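Local coordinates for tartronate semialdehyde reductase (PDB 1VPD), which probably catalyses the NAD(P)H-dependent reduction of tartronate semialdehyde to D-glycerate, the last step in galactarate degradation, at residues Ile65-Pro70 and Thr93-Met98; His74-Ala79 and Arg107-Ala112; Ser99-Leu104 and Ala170-Lys175; Leu121-Ser126 and Leu137-Gly142. All coordinates share one frame; numbering follows the deposited sequence.

Contact 1. Residues Ile65-Pro70 and Thr93-Met98; sequences IITMLP and TVLIDM
Four backbone hydrogen bonds join I65-T67 to V94-M98, the last running one residue past the end of strand 94-97; strands 64-67 and 94-97 are parallel neighbours in the Rossmann-type sheet of the nucleotide-binding domain, their short axes 4.7 Å apart at 24°. I65 N gives to V94 O, I96 N to I65 O, T67 N to I96 O and M98 N to T67 O. The straightest is I96 N to I65 O, 2.8 Å long with 168° at the hydrogen and nearly along the C=O axis. T67 N meets I96 O at 3.1 Å from above the carbonyl plane, and the same oxygen takes a CA-H contact from I66 CA.

The face of I65, T67, L95 and D97 adds one side-chain bond. T67 holds OG1 in the crowded position between its backbone N and carbonyl carbon (chi1 45°), from where it donates to D97 OD1 at 2.7 Å, arriving above the carboxylate plane. S99 OG also bonds D97 OD1. The L95 side chain crosses that of T67 at about a right angle, its CD1 3.5 Å from T67 OG1.

On the other face I66 and I96 lie alongside and point the same way, I66 CG1 4.2 Å from I96 CB. Past the strand ends sit two selenomethionines: M98 SE rests 3.6 Å from I66 CG2, and the doubly bent M68 packs CE 4.1 Å from M98 CB. M20 of helix 17-26 touches both.

With two hydroxyls on one oxygen of a buried carboxylate, D97 is probably stabilised as the anion, its OD1 held in place and the carboxylate restricted.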
loop_
_atom_site.group_PDB
_atom_site.type_symbol
_atom_site.label_atom_id
_atom_site.label_comp_id
_atom_site.label_asym_id
_atom_site.label_seq_id
_atom_site.Cartn_x
_atom_site.Cartn_y
_atom_site.Cartn_z
ATOM N N ILE A 65 -5.376 -15.781 6.794
ATOM C CA ILE A 65 -4.080 -15.484 6.203
ATOM C C ILE A 65 -4.159 -14.066 5.668
ATOM O O ILE A 65 -5.107 -13.735 4.962
ATOM C CB ILE A 65 -3.762 -16.436 5.035
ATOM C CG1 ILE A 65 -3.719 -17.888 5.517
ATOM C CG2 ILE A 65 -2.417 -16.094 4.405
ATOM C CD1 ILE A 65 -4.564 -18.800 4.716
ATOM N N ILE A 66 -3.189 -13.247 6.033
ATOM C CA ILE A 66 -2.995 -11.922 5.419
ATOM C C ILE A 66 -1.935 -11.997 4.321
ATOM O O ILE A 66 -0.879 -12.592 4.515
ATOM C CB ILE A 66 -2.572 -10.905 6.508
ATOM C CG1 ILE A 66 -3.719 -10.658 7.480
ATOM C CG2 ILE A 66 -2.040 -9.581 5.894
ATOM C CD1 ILE A 66 -3.258 -10.073 8.799
ATOM N N THR A 67 -2.201 -11.370 3.167
ATOM C CA THR A 67 -1.166 -11.176 2.142
ATOM C C THR A 67 -0.895 -9.686 2.016
ATOM O O THR A 67 -1.814 -8.888 2.118
ATOM C CB THR A 67 -1.560 -11.745 0.779
ATOM O OG1 THR A 67 -2.919 -11.393 0.447
ATOM C CG2 THR A 67 -1.537 -13.279 0.800
HETATM N N MSE A 68 0.370 -9.328 1.835
HETATM C CA MSE A 68 0.777 -7.946 1.584
HETATM C C MSE A 68 1.822 -8.013 0.481
HETATM O O MSE A 68 3.018 -8.152 0.742
HETATM C CB MSE A 68 1.298 -7.275 2.861
HETATM C CG MSE A 68 1.826 -5.825 2.721
HETATM SE SE MSE A 68 0.678 -4.749 1.691
HETATM C CE MSE A 68 -0.118 -3.697 3.011
ATOM N N LEU A 69 1.346 -7.920 -0.761
ATOM C CA LEU A 69 2.148 -8.159 -1.949
ATOM C C LEU A 69 1.999 -6.988 -2.945
ATOM O O LEU A 69 1.095 -6.166 -2.792
ATOM C CB LEU A 69 1.724 -9.478 -2.580
ATOM C CG LEU A 69 1.910 -10.701 -1.664
ATOM C CD1 LEU A 69 1.146 -11.916 -2.193
ATOM C CD2 LEU A 69 3.398 -10.999 -1.518
ATOM N N PRO A 70 2.907 -6.893 -3.916
ATOM C CA PRO A 70 2.965 -5.696 -4.764
ATOM C C PRO A 70 1.833 -5.479 -5.764
ATOM O O PRO A 70 1.549 -4.314 -6.067
ATOM C CB PRO A 70 4.285 -5.855 -5.534
ATOM C CG PRO A 70 4.966 -7.040 -5.030
ATOM C CD PRO A 70 4.019 -7.816 -4.201
ATOM N N THR A 93 -11.686 -21.089 5.621
ATOM C CA THR A 93 -10.462 -20.303 5.721
ATOM C C THR A 93 -10.753 -18.931 5.107
ATOM O O THR A 93 -11.528 -18.846 4.166
ATOM C CB THR A 93 -9.340 -20.989 4.921
ATOM O OG1 THR A 93 -9.046 -22.288 5.458
ATOM C CG2 THR A 93 -8.020 -20.236 5.056
ATOM N N VAL A 94 -10.127 -17.890 5.648
ATOM C CA VAL A 94 -10.309 -16.521 5.163
ATOM C C VAL A 94 -8.976 -15.960 4.688
ATOM O O VAL A 94 -7.978 -16.055 5.405
ATOM C CB VAL A 94 -10.853 -15.617 6.273
ATOM C CG1 VAL A 94 -10.998 -14.159 5.788
ATOM C CG2 VAL A 94 -12.206 -16.171 6.826
ATOM N N LEU A 95 -8.971 -15.358 3.493
ATOM C CA LEU A 95 -7.845 -14.554 3.017
ATOM C C LEU A 95 -8.201 -13.087 3.197
ATOM O O LEU A 95 -9.247 -12.646 2.707
ATOM C CB LEU A 95 -7.552 -14.815 1.547
ATOM C CG LEU A 95 -6.574 -13.846 0.847
ATOM C CD1 LEU A 95 -5.191 -13.924 1.452
ATOM C CD2 LEU A 95 -6.517 -14.165 -0.640
ATOM N N ILE A 96 -7.343 -12.361 3.897
ATOM C CA ILE A 96 -7.405 -10.907 3.974
ATOM C C ILE A 96 -6.257 -10.398 3.126
ATOM O O ILE A 96 -5.089 -10.374 3.551
ATOM C CB ILE A 96 -7.321 -10.388 5.427
ATOM C CG1 ILE A 96 -8.426 -10.993 6.293
ATOM C CG2 ILE A 96 -7.453 -8.854 5.486
ATOM C CD1 ILE A 96 -8.345 -10.565 7.725
ATOM N N ASP A 97 -6.557 -10.030 1.892
ATOM C CA ASP A 97 -5.510 -9.478 1.035
ATOM C C ASP A 97 -5.428 -7.986 1.285
ATOM O O ASP A 97 -6.389 -7.254 1.031
ATOM C CB ASP A 97 -5.785 -9.770 -0.444
ATOM C CG ASP A 97 -4.688 -9.255 -1.355
ATOM O OD1 ASP A 97 -3.511 -9.105 -0.887
ATOM O OD2 ASP A 97 -4.934 -8.980 -2.553
HETATM N N MSE A 98 -4.283 -7.542 1.788
HETATM C CA MSE A 98 -4.039 -6.144 2.106
HETATM C C MSE A 98 -3.181 -5.449 1.044
HETATM O O MSE A 98 -2.792 -4.288 1.208
HETATM C CB MSE A 98 -3.416 -6.039 3.499
HETATM C CG MSE A 98 -4.345 -6.677 4.572
HETATM SE SE MSE A 98 -3.827 -6.450 6.416
HETATM C CE MSE A 98 -4.650 -4.720 6.748
#

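Contact 2. Residues His74-Ala79 and Arg107-Ala112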
loop_
_atom_site.group_PDB
_atom_site.type_symbol
_atom_site.label_atom_id
_atom_site.label_comp_id
_atom_site.label_asym_id
_atom_site.label_seq_id
_atom_site.Cartn_x
_atom_site.Cartn_y
_atom_site.Cartn_z
ATOM N N HIS A 74 1.303 -11.188 -8.366
ATOM C CA HIS A 74 1.906 -11.773 -7.169
ATOM C C HIS A 74 0.831 -12.394 -6.268
ATOM O O HIS A 74 1.020 -13.502 -5.763
ATOM C CB HIS A 74 2.676 -10.744 -6.348
ATOM C CG HIS A 74 4.046 -10.434 -6.861
ATOM N ND1 HIS A 74 4.273 -9.563 -7.906
ATOM C CD2 HIS A 74 5.269 -10.845 -6.442
ATOM C CE1 HIS A 74 5.576 -9.457 -8.116
ATOM N NE2 HIS A 74 6.203 -10.223 -7.245
ATOM N N VAL A 75 -0.281 -11.691 -6.049
ATOM C CA VAL A 75 -1.347 -12.229 -5.204
ATOM C C VAL A 75 -1.932 -13.495 -5.841
ATOM O O VAL A 75 -2.191 -14.477 -5.155
ATOM C CB VAL A 75 -2.483 -11.200 -4.943
ATOM C CG1 VAL A 75 -3.609 -11.802 -4.072
ATOM C CG2 VAL A 75 -1.927 -9.978 -4.261
ATOM N N LYS A 76 -2.157 -13.465 -7.143
ATOM C CA LYS A 76 -2.697 -14.630 -7.852
ATOM C C LYS A 76 -1.783 -15.842 -7.709
ATOM O O LYS A 76 -2.261 -16.965 -7.482
ATOM C CB LYS A 76 -2.938 -14.308 -9.321
ATOM C CG LYS A 76 -4.164 -13.458 -9.567
ATOM C CD LYS A 76 -4.449 -13.279 -11.046
ATOM C CE LYS A 76 -5.713 -12.425 -11.241
ATOM N NZ LYS A 76 -5.904 -12.075 -12.679
ATOM N N GLU A 77 -0.477 -15.640 -7.818
ATOM C CA GLU A 77 0.478 -16.756 -7.665
ATOM C C GLU A 77 0.434 -17.330 -6.235
ATOM O O GLU A 77 0.368 -18.544 -6.049
ATOM C CB GLU A 77 1.905 -16.352 -8.044
ATOM C CG GLU A 77 2.909 -17.509 -8.031
ATOM C CD GLU A 77 2.553 -18.651 -8.977
ATOM O OE1 GLU A 77 1.843 -18.440 -9.976
ATOM O OE2 GLU A 77 2.994 -19.786 -8.726
ATOM N N VAL A 78 0.441 -16.464 -5.230
ATOM C CA VAL A 78 0.418 -16.897 -3.843
ATOM C C VAL A 78 -0.928 -17.552 -3.461
ATOM O O VAL A 78 -0.962 -18.560 -2.736
ATOM C CB VAL A 78 0.758 -15.723 -2.892
ATOM C CG1 VAL A 78 0.349 -16.020 -1.457
ATOM C CG2 VAL A 78 2.250 -15.396 -2.964
ATOM N N ALA A 79 -2.022 -16.983 -3.943
ATOM C CA ALA A 79 -3.349 -17.434 -3.547
ATOM C C ALA A 79 -3.799 -18.658 -4.330
ATOM O O ALA A 79 -4.437 -19.551 -3.758
ATOM C CB ALA A 79 -4.377 -16.300 -3.689
ATOM N N ARG A 107 -11.854 -9.301 -7.310
ATOM C CA ARG A 107 -13.104 -10.043 -7.572
ATOM C C ARG A 107 -12.844 -11.406 -8.216
ATOM O O ARG A 107 -13.463 -12.412 -7.827
ATOM C CB ARG A 107 -14.051 -9.221 -8.468
ATOM C CG ARG A 107 -14.642 -7.987 -7.801
ATOM C CD ARG A 107 -15.781 -7.291 -8.606
ATOM N NE ARG A 107 -15.347 -6.880 -9.945
ATOM C CZ ARG A 107 -14.971 -5.654 -10.320
ATOM N NH1 ARG A 107 -14.972 -4.630 -9.462
ATOM N NH2 ARG A 107 -14.595 -5.449 -11.586
ATOM N N GLU A 108 -11.895 -11.456 -9.145
ATOM C CA GLU A 108 -11.496 -12.706 -9.792
ATOM C C GLU A 108 -10.909 -13.717 -8.810
ATOM O O GLU A 108 -11.262 -14.909 -8.830
ATOM C CB GLU A 108 -10.457 -12.444 -10.880
ATOM C CG GLU A 108 -11.035 -11.817 -12.125
ATOM C CD GLU A 108 -9.975 -11.432 -13.150
ATOM O OE1 GLU A 108 -8.791 -11.141 -12.801
ATOM O OE2 GLU A 108 -10.348 -11.405 -14.326
ATOM N N ILE A 109 -10.002 -13.245 -7.966
ATOM C CA ILE A 109 -9.348 -14.094 -6.981
ATOM C C ILE A 109 -10.400 -14.552 -5.956
ATOM O O ILE A 109 -10.425 -15.724 -5.554
ATOM C CB ILE A 109 -8.202 -13.331 -6.283
ATOM C CG1 ILE A 109 -7.091 -13.012 -7.302
ATOM C CG2 ILE A 109 -7.648 -14.168 -5.131
ATOM C CD1 ILE A 109 -6.154 -11.920 -6.854
ATOM N N SER A 110 -11.269 -13.639 -5.540
ATOM C CA SER A 110 -12.353 -13.995 -4.613
ATOM C C SER A 110 -13.245 -15.111 -5.180
ATOM O O SER A 110 -13.616 -16.061 -4.464
ATOM C CB SER A 110 -13.192 -12.764 -4.287
ATOM O OG SER A 110 -14.275 -13.092 -3.420
ATOM N N ASP A 111 -13.598 -15.005 -6.451
ATOM C CA ASP A 111 -14.469 -16.012 -7.083
ATOM C C ASP A 111 -13.775 -17.361 -7.148
ATOM O O ASP A 111 -14.405 -18.401 -6.904
ATOM C CB ASP A 111 -14.878 -15.593 -8.493
ATOM C CG ASP A 111 -15.924 -14.503 -8.501
ATOM O OD1 ASP A 111 -16.557 -14.235 -7.462
ATOM O OD2 ASP A 111 -16.166 -13.849 -9.536
ATOM N N ALA A 112 -12.478 -17.352 -7.451
ATOM C CA ALA A 112 -11.713 -18.594 -7.513
ATOM C C ALA A 112 -11.631 -19.250 -6.131
ATOM O O ALA A 112 -11.781 -20.474 -6.020
ATOM C CB ALA A 112 -10.328 -18.351 -8.055
#
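Three side chains leave their helices with CG or CG1 anti to the carbonyl carbon and then run extended: K76 (chi1 -76°), E108 (chi1 -74°) and I109. This sends the K76 and E108 chains toward each other across the groove, and the I109 chain toward helix 72-80. The helices, 72-80 and 103-114, each follow a parallel strand of the Rossmann-type fold, 64-67 and 94-97 respectively. They run side by side, with short axes 10.8 Å apart and only 9° from parallel. The nearest CA atoms are those of K76 and I109, 6.7 Å apart.

I109 carries the apolar part of the contact. Its CD1 reaches V75 CG1 at 3.8 Å, the two side chains crossing at about a right angle, and also meets the start of the K76 chain, where K76 CG lies 3.7 Å away. Its CG2 branch, anti to the backbone N, faces A79 CB at 4.2 Å. V75 and A79, one helical turn apart and linked by the bond A79 N to V75 O, therefore both present their side chains to the same isoleucine. On the sheet side I109 also touches M120 and I101, while V75 touches S99, so the inner half of this packing is buried.

The outer half is polar and nearer solvent. K76 uses its methylenes against I109 and its ammonium against E108, so a single chain spans both halves. The salt bridge closes tip to tip: K76 NZ lies 3.0 Å from E108 OE1, above the carboxylate plane, while K76 CE stays 3.7 Å from the same oxygen.

Contact 3. Residues Ser99-Leu104 and Ala170-Lys175; sequences SSIAPL and AGNVTK
K175 NZ is held by two hydrogen bonds, to V125 O and to O1 of a bound L(+)-tartaric acid that is probably a crystallisation component, with a third, weak one to Q179 OE1. K175 is the predicted active-site lysine. Its CG is anti to the backbone N and the chain bends at chi2 (61°), passing S100, a predicted NAD(+)-binding residue; S100 OG lies 3.1 Å from K175 CE.

N172 makes the direct polar link between the segments. I101 N donates to N172 OD1 at 3.1 Å, fairly straight at the hydrogen (157°) but well above the carbonyl plane. A water accepts from N172 ND2 at 3.0 Å and donates to S99 O at 2.6 Å, so the bonds at the two ends of the amide define which is oxygen and which nitrogen. Beside it P103 CG packs on V173 CG2 at 3.7 Å, the side chains crossing at about a right angle.

The contact thus joins the loop between strand 94-97 and helix 103-114 of the nucleotide-binding domain to the first turns of helix 170-198, setting S100 beside K175; strand 119-126 borders both N172 and K175 through P124, and D122 OD2 accepts from N172 N.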
loop_
_atom_site.group_PDB
_atom_site.type_symbol
_atom_site.label_atom_id
_atom_site.label_comp_id
_atom_site.label_asym_id
_atom_site.label_seq_id
_atom_site.Cartn_x
_atom_site.Cartn_y
_atom_site.Cartn_z
ATOM N N SER A 99 -2.940 -6.150 -0.058
ATOM C CA SER A 99 -2.246 -5.609 -1.227
ATOM C C SER A 99 -3.112 -4.578 -1.933
ATOM O O SER A 99 -4.346 -4.642 -1.908
ATOM C CB SER A 99 -1.939 -6.731 -2.220
ATOM O OG SER A 99 -1.360 -7.870 -1.588
ATOM N N SER A 100 -2.461 -3.649 -2.613
ATOM C CA SER A 100 -3.143 -2.748 -3.522
ATOM C C SER A 100 -3.163 -3.374 -4.906
ATOM O O SER A 100 -2.107 -3.475 -5.561
ATOM C CB SER A 100 -2.409 -1.417 -3.576
ATOM O OG SER A 100 -2.355 -0.815 -2.305
ATOM N N ILE A 101 -4.330 -3.836 -5.350
ATOM C CA ILE A 101 -4.448 -4.475 -6.669
ATOM C C ILE A 101 -5.703 -4.003 -7.382
ATOM O O ILE A 101 -6.587 -3.431 -6.755
ATOM C CB ILE A 101 -4.417 -6.039 -6.594
ATOM C CG1 ILE A 101 -5.698 -6.636 -5.987
ATOM C CG2 ILE A 101 -3.199 -6.506 -5.847
ATOM C CD1 ILE A 101 -5.737 -8.175 -6.039
ATOM N N ALA A 102 -5.786 -4.261 -8.683
ATOM C CA ALA A 102 -6.958 -3.865 -9.473
ATOM C C ALA A 102 -8.222 -4.453 -8.861
ATOM O O ALA A 102 -8.243 -5.653 -8.572
ATOM C CB ALA A 102 -6.813 -4.337 -10.912
ATOM N N PRO A 103 -9.268 -3.657 -8.653
ATOM C CA PRO A 103 -10.534 -4.217 -8.130
ATOM C C PRO A 103 -11.049 -5.457 -8.866
ATOM O O PRO A 103 -11.526 -6.399 -8.209
ATOM C CB PRO A 103 -11.511 -3.052 -8.249
ATOM C CG PRO A 103 -10.675 -1.842 -8.153
ATOM C CD PRO A 103 -9.321 -2.181 -8.730
ATOM N N LEU A 104 -10.933 -5.479 -10.193
ATOM C CA LEU A 104 -11.327 -6.654 -10.983
ATOM C C LEU A 104 -10.539 -7.889 -10.557
ATOM O O LEU A 104 -11.083 -8.995 -10.507
ATOM C CB LEU A 104 -11.126 -6.420 -12.471
ATOM C CG LEU A 104 -11.272 -7.665 -13.383
ATOM C CD1 LEU A 104 -12.698 -8.146 -13.365
ATOM C CD2 LEU A 104 -10.801 -7.414 -14.826
ATOM N N ALA A 170 -14.350 -3.262 -3.230
ATOM C CA ALA A 170 -14.574 -1.892 -2.793
ATOM C C ALA A 170 -13.420 -1.354 -1.990
ATOM O O ALA A 170 -13.175 -0.146 -2.006
ATOM C CB ALA A 170 -15.888 -1.754 -2.000
ATOM N N GLY A 171 -12.687 -2.226 -1.316
ATOM C CA GLY A 171 -11.468 -1.811 -0.645
ATOM C C GLY A 171 -10.486 -1.229 -1.660
ATOM O O GLY A 171 -9.946 -0.138 -1.463
ATOM N N ASN A 172 -10.246 -1.971 -2.727
ATOM C CA ASN A 172 -9.357 -1.501 -3.767
ATOM C C ASN A 172 -9.892 -0.328 -4.558
ATOM O O ASN A 172 -9.110 0.523 -4.934
ATOM C CB ASN A 172 -8.877 -2.638 -4.641
ATOM C CG ASN A 172 -7.700 -3.368 -3.985
ATOM O OD1 ASN A 172 -6.673 -2.752 -3.704
ATOM N ND2 ASN A 172 -7.886 -4.640 -3.670
ATOM N N VAL A 173 -11.209 -0.212 -4.750
ATOM C CA VAL A 173 -11.723 1.013 -5.370
ATOM C C VAL A 173 -11.391 2.203 -4.473
ATOM O O VAL A 173 -10.965 3.245 -4.948
ATOM C CB VAL A 173 -13.255 0.939 -5.638
ATOM C CG1 VAL A 173 -13.809 2.294 -6.051
ATOM C CG2 VAL A 173 -13.562 -0.069 -6.685
ATOM N N THR A 174 -11.572 2.042 -3.161
ATOM C CA THR A 174 -11.291 3.094 -2.200
ATOM C C THR A 174 -9.801 3.424 -2.219
ATOM O O THR A 174 -9.419 4.600 -2.175
ATOM C CB THR A 174 -11.776 2.675 -0.799
ATOM O OG1 THR A 174 -13.190 2.424 -0.832
ATOM C CG2 THR A 174 -11.592 3.796 0.218
ATOM N N LYS A 175 -8.972 2.391 -2.312
ATOM C CA LYS A 175 -7.524 2.585 -2.438
ATOM C C LYS A 175 -7.131 3.308 -3.745
ATOM O O LYS A 175 -6.178 4.079 -3.740
ATOM C CB LYS A 175 -6.769 1.260 -2.292
ATOM C CG LYS A 175 -5.241 1.370 -2.379
ATOM C CD LYS A 175 -4.597 2.247 -1.296
ATOM C CE LYS A 175 -3.081 2.056 -1.255
ATOM N NZ LYS A 175 -2.399 3.061 -0.373
HETATM O O HOH W 1 -6.546 -5.959 -1.365
#

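Contact 4. Residues Leu121-Ser126 and Leu137-Gly142; sequences LDAPVS and LSVMVG
Strand 119-126, interrupted at A123-P124 between its two bridged parts, runs antiparallel to strand 137-142, with V125-V139 a non-hydrogen-bonded pair and D122-G142 and S126-S138 hydrogen-bonded pairs. The latter two are doubly bonded, S126 N to S138 O measuring 2.8 Å, whereas P124, having no N-H, takes part only as acceptor: M140 N reaches P124 O at 3.0 Å, nearly along the C=O axis. In this Rossmann-type sheet the parallel strands end at 119-126, and after helix 128-134 the chain returns antiparallel as strand 137-142.

On one face V125 and V139 lie side by side and point the same way, CG1 of V125 4.1 Å from CG2 of V139. A123 CB fits between two valines, 3.9 Å from V139 CG1 and 3.8 Å from V141 CG2. Helix 145-156 covers this side, with M155 on A123 and F148 on V141.

Selenomethionine M140 dominates the other face. Its CG takes the crowded position between backbone N and carbonyl carbon (chi1 57°), and bends at chi2 and chi3 lay the chain across P124, which it crosses at about a right angle, until M140 CE lies 3.9 Å from S126 CB. T174 of helix 170-198 packs on M140, while S126 OG bonds N178 and the bound tartaric acid. At the far end D122 OD1, bonded by G169 N, comes to 3.1 Å from G142 CA.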
loop_
_atom_site.group_PDB
_atom_site.type_symbol
_atom_site.label_atom_id
_atom_site.label_comp_id
_atom_site.label_asym_id
_atom_site.label_seq_id
_atom_site.Cartn_x
_atom_site.Cartn_y
_atom_site.Cartn_z
ATOM N N LEU A 121 -11.476 -10.948 2.039
ATOM C CA LEU A 121 -11.636 -9.502 2.139
ATOM C C LEU A 121 -10.505 -8.840 1.348
ATOM O O LEU A 121 -9.363 -9.315 1.383
ATOM C CB LEU A 121 -11.533 -9.008 3.580
ATOM C CG LEU A 121 -12.501 -9.571 4.630
ATOM C CD1 LEU A 121 -12.108 -9.080 6.005
ATOM C CD2 LEU A 121 -13.894 -9.158 4.267
ATOM N N ASP A 122 -10.817 -7.733 0.673
ATOM C CA ASP A 122 -9.789 -6.852 0.131
ATOM C C ASP A 122 -9.644 -5.658 1.061
ATOM O O ASP A 122 -10.552 -4.837 1.170
ATOM C CB ASP A 122 -10.019 -6.452 -1.340
ATOM C CG ASP A 122 -11.285 -5.645 -1.589
ATOM O OD1 ASP A 122 -12.389 -6.049 -1.140
ATOM O OD2 ASP A 122 -11.282 -4.609 -2.312
ATOM N N ALA A 123 -8.517 -5.608 1.770
ATOM C CA ALA A 123 -8.278 -4.637 2.837
ATOM C C ALA A 123 -6.944 -3.887 2.667
ATOM O O ALA A 123 -6.064 -3.965 3.536
ATOM C CB ALA A 123 -8.309 -5.341 4.186
ATOM N N PRO A 124 -6.791 -3.159 1.560
ATOM C CA PRO A 124 -5.603 -2.334 1.361
ATOM C C PRO A 124 -5.523 -1.205 2.382
ATOM O O PRO A 124 -6.480 -0.897 3.115
ATOM C CB PRO A 124 -5.773 -1.794 -0.072
ATOM C CG PRO A 124 -7.238 -1.834 -0.320
ATOM C CD PRO A 124 -7.732 -3.044 0.432
ATOM N N VAL A 125 -4.352 -0.600 2.450
ATOM C CA VAL A 125 -4.030 0.323 3.518
ATOM C C VAL A 125 -3.476 1.620 3.002
ATOM O O VAL A 125 -2.994 1.702 1.860
ATOM C CB VAL A 125 -3.016 -0.307 4.533
ATOM C CG1 VAL A 125 -3.443 -1.704 4.940
ATOM C CG2 VAL A 125 -1.595 -0.361 3.973
ATOM N N SER A 126 -3.483 2.621 3.875
ATOM C CA SER A 126 -2.764 3.868 3.600
ATOM C C SER A 126 -2.145 4.466 4.853
ATOM O O SER A 126 -2.740 4.452 5.940
ATOM C CB SER A 126 -3.687 4.889 2.962
ATOM O OG SER A 126 -2.943 6.039 2.641
ATOM N N LEU A 137 -2.005 3.118 10.460
ATOM C CA LEU A 137 -2.569 2.980 9.108
ATOM C C LEU A 137 -4.082 3.088 9.089
ATOM O O LEU A 137 -4.746 2.652 10.026
ATOM C CB LEU A 137 -2.227 1.606 8.528
ATOM C CG LEU A 137 -0.769 1.283 8.281
ATOM C CD1 LEU A 137 -0.603 -0.196 7.946
ATOM C CD2 LEU A 137 -0.221 2.132 7.162
ATOM N N SER A 138 -4.632 3.634 8.005
ATOM C CA SER A 138 -6.035 3.467 7.681
ATOM C C SER A 138 -6.172 2.232 6.782
ATOM O O SER A 138 -5.384 2.038 5.840
ATOM C CB SER A 138 -6.599 4.695 6.974
ATOM O OG SER A 138 -6.868 5.738 7.889
ATOM N N VAL A 139 -7.178 1.424 7.066
ATOM C CA VAL A 139 -7.495 0.220 6.325
ATOM C C VAL A 139 -8.888 0.397 5.746
ATOM O O VAL A 139 -9.813 0.855 6.427
ATOM C CB VAL A 139 -7.432 -1.026 7.269
ATOM C CG1 VAL A 139 -7.679 -2.294 6.508
ATOM C CG2 VAL A 139 -6.092 -1.083 7.964
HETATM N N MSE A 140 -9.036 0.038 4.478
HETATM C CA MSE A 140 -10.275 0.227 3.734
HETATM C C MSE A 140 -10.642 -1.112 3.113
HETATM O O MSE A 140 -9.863 -1.673 2.372
HETATM C CB MSE A 140 -10.096 1.338 2.683
HETATM C CG MSE A 140 -8.959 1.096 1.684
HETATM SE SE MSE A 140 -7.990 2.742 1.199
HETATM C CE MSE A 140 -7.233 3.174 2.920
ATOM N N VAL A 141 -11.841 -1.620 3.415
ATOM C CA VAL A 141 -12.137 -3.039 3.228
ATOM C C VAL A 141 -13.387 -3.296 2.407
ATOM O O VAL A 141 -14.423 -2.666 2.633
ATOM C CB VAL A 141 -12.333 -3.726 4.613
ATOM C CG1 VAL A 141 -12.415 -5.229 4.436
ATOM C CG2 VAL A 141 -11.216 -3.318 5.577
ATOM N N GLY A 142 -13.301 -4.230 1.466
ATOM C CA GLY A 142 -14.473 -4.771 0.821
ATOM C C GLY A 142 -14.661 -6.236 1.178
ATOM O O GLY A 142 -13.703 -6.940 1.527
#

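Contacts 1 and 4 belong to one sheet: strand 94-97 pairs with strand 119-126 through L95 O to L121 N (2.9 Å) and D97 O to A123 N (2.8 Å). Contact 2 lies beside contact 1, its V75 CG1 3.5 Å from D97 OD2, and about 17 Å from contact 4 between centres. S99 ties contact 3 back to contact 1, OG lying 2.8 Å from L69 N, and V75 CG2 of contact 2 packs 4.0 Å from I101 CG2 of contact 3. Contacts 3 and 4 meet at the predicted catalytic lysine, where K175 NZ is 2.7 Å from V125 O. There K175 and S126 both bond the tartaric acid, which may mark the substrate pocket between the domains.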